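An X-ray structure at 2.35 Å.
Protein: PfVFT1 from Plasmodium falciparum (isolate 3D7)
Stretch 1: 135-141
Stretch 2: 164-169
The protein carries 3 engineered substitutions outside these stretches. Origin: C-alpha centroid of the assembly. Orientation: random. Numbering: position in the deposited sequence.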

# COMPACT_ATOMS: atom_id res chain seq x y z
N VAL A 135 -1.32 2.42 14.65
CA VAL A 135 -1.97 1.14 14.42
C VAL A 135 -1.01 -0.01 14.70
O VAL A 135 -1.43 -1.09 15.13
CB VAL A 135 -2.49 1.03 12.97
CG1 VAL A 135 -3.26 -0.27 12.76
CG2 VAL A 135 -3.38 2.22 12.63
N PHE A 136 0.28 0.22 14.48
CA PHE A 136 1.28 -0.83 14.66
C PHE A 136 1.46 -1.19 16.14
O PHE A 136 1.86 -2.31 16.46
CB PHE A 136 2.62 -0.39 14.06
CG PHE A 136 2.58 -0.18 12.58
CD1 PHE A 136 2.25 -1.23 11.73
CD2 PHE A 136 2.87 1.06 12.03
CE1 PHE A 136 2.21 -1.04 10.36
CE2 PHE A 136 2.83 1.25 10.66
CZ PHE A 136 2.50 0.20 9.82
N VAL A 137 1.16 -0.25 17.03
CA VAL A 137 1.19 -0.52 18.46
C VAL A 137 0.01 -1.42 18.83
O VAL A 137 0.17 -2.41 19.55
CB VAL A 137 1.15 0.79 19.29
CG1 VAL A 137 0.55 0.58 20.68
CG2 VAL A 137 2.55 1.38 19.40
N ALA A 138 -1.17 -1.06 18.33
CA ALA A 138 -2.37 -1.84 18.58
C ALA A 138 -2.21 -3.26 18.04
O ALA A 138 -2.71 -4.22 18.63
CB ALA A 138 -3.58 -1.16 17.95
N LEU A 139 -1.51 -3.38 16.91
CA LEU A 139 -1.28 -4.67 16.29
C LEU A 139 -0.37 -5.53 17.17
O LEU A 139 -0.66 -6.71 17.41
CB LEU A 139 -0.66 -4.49 14.91
CG LEU A 139 -0.44 -5.77 14.10
CD1 LEU A 139 -1.77 -6.46 13.79
CD2 LEU A 139 0.30 -5.47 12.81
N ASN A 140 0.72 -4.94 17.64
CA ASN A 140 1.66 -5.66 18.50
C ASN A 140 1.06 -5.94 19.88
O ASN A 140 1.58 -6.78 20.62
CB ASN A 140 2.96 -4.85 18.66
CG ASN A 140 4.07 -5.65 19.33
OD1 ASN A 140 4.26 -6.83 19.03
ND2 ASN A 140 4.79 -5.01 20.23
N ASP A 141 -0.01 -5.24 20.22
CA ASP A 141 -0.70 -5.44 21.49
C ASP A 141 -1.94 -6.32 21.34
O ASP A 141 -2.69 -6.52 22.29
CB ASP A 141 -1.10 -4.09 22.10
CG ASP A 141 0.10 -3.28 22.58
OD1 ASP A 141 1.17 -3.88 22.81
OD2 ASP A 141 -0.04 -2.05 22.73
N ASN A 164 11.71 0.30 17.02
CA ASN A 164 11.19 -0.72 16.13
C ASN A 164 10.38 -1.80 16.85
O ASN A 164 10.65 -2.13 18.01
CB ASN A 164 12.34 -1.38 15.36
CG ASN A 164 11.87 -2.34 14.30
OD1 ASN A 164 11.47 -1.93 13.20
ND2 ASN A 164 11.91 -3.63 14.61
N LEU A 165 9.38 -2.34 16.15
CA LEU A 165 8.57 -3.45 16.64
C LEU A 165 8.93 -4.72 15.86
O LEU A 165 8.42 -4.93 14.76
CB LEU A 165 7.08 -3.14 16.49
CG LEU A 165 6.59 -1.94 17.30
CD1 LEU A 165 5.26 -1.45 16.76
CD2 LEU A 165 6.47 -2.31 18.77
N PRO A 166 9.81 -5.56 16.42
CA PRO A 166 10.46 -6.62 15.65
C PRO A 166 9.59 -7.84 15.35
O PRO A 166 9.99 -8.70 14.56
CB PRO A 166 11.64 -7.02 16.54
CG PRO A 166 11.11 -6.83 17.92
CD PRO A 166 10.19 -5.63 17.85
N LYS A 167 8.42 -7.93 15.98
CA LYS A 167 7.58 -9.12 15.85
C LYS A 167 6.53 -8.98 14.75
O LYS A 167 5.87 -9.96 14.39
CB LYS A 167 6.89 -9.41 17.19
CG LYS A 167 7.86 -9.64 18.33
CD LYS A 167 7.13 -9.91 19.64
CE LYS A 167 8.10 -10.25 20.75
NZ LYS A 167 7.48 -10.10 22.10
N LEU A 168 6.39 -7.78 14.20
CA LEU A 168 5.42 -7.53 13.14
C LEU A 168 5.96 -7.96 11.78
O LEU A 168 7.13 -7.73 11.47
CB LEU A 168 5.02 -6.05 13.11
CG LEU A 168 4.47 -5.48 14.42
CD1 LEU A 168 4.10 -4.02 14.24
CD2 LEU A 168 3.26 -6.28 14.91
N THR A 169 5.10 -8.60 10.99
CA THR A 169 5.45 -8.99 9.63
C THR A 169 4.54 -8.30 8.62
O THR A 169 3.64 -7.55 9.00
CB THR A 169 5.37 -10.52 9.43
OG1 THR A 169 5.94 -10.87 8.16
CG2 THR A 169 3.93 -11.02 9.50

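Residues 135-140 of PfVFT1 form a helical segment, and Asp141 follows it as loop. Within the helix, Leu139 N donates to Val135 O at 2.9 Å and Asn140 N to Phe136 O at 3.1 Å; at the C-terminal end the pattern loosens, with Asp141 N making weak hydrogen bonds to Val137 O (2.9 Å) and to Ala138 O (3.3 Å). The second stretch begins as loop, passes through a type I beta turn from Leu165 to Leu168, and enters a strand at Leu168 that continues later in the chain. The two backbones stay well apart: the nearest CA atoms, Asn140 CA and Leu168 CA, are 6.8 Å from each other. No hydrogen bond crosses between the stretches, so they meet through van der Waals packing, which buries 311 Å² counted over both sides.

Phe136, Leu139 and Asn140 direct their CA-to-CB bonds toward the turn, as the three- and four-residue spacing of a helix allows. Val135 and Ala138 are out of reach, and Val137 points away, touching the other stretch through its backbone, with Val137 N 4.3 Å from Leu165 CD1. Across the gap, Leu165 and Leu168, the first and last residues of the turn, supply most of the apolar surface; both have chi1 m and chi2 t. Between them Pro166 points away and makes no contact.

The two leucines converge at Phe136. Leu165 CD1 and Leu168 CD1 each lie 3.9 Å from Phe136 CB, and they approach its carbonyl as well, Phe136 O being 3.5 Å from Leu165 CD1 and 3.6 Å from Leu168 CD1. That oxygen already accepts the helical hydrogen bond from Asn140 N, so the methyl groups pack around a satisfied carbonyl. Leu168 CD1 is placed obliquely to the Phe136 ring. Leu168 CD2 makes the closer approach to Leu139, lying 3.7 Å from Leu139 CD2, a purely apolar contact between two buried side chains, and it is 4.0 Å from Asn140 CB; Leu168 CD1 also comes within 4.3 Å of Leu139 CD2.

Asn140, with chi1 t, has the largest covered area in the first stretch, 72 Å², yet its amide gains no polar partner here. Asn140 ND2 rests 3.5 Å from Leu165 CD2, and Asn140 OD1 is 4.1 Å from Lys167 CB. Lys167 lends the aliphatic part of its side chain, with Lys167 CD also 4.3 Å from Asn140 OD1, while Lys167 NZ is hydrogen-bonded elsewhere in the structure.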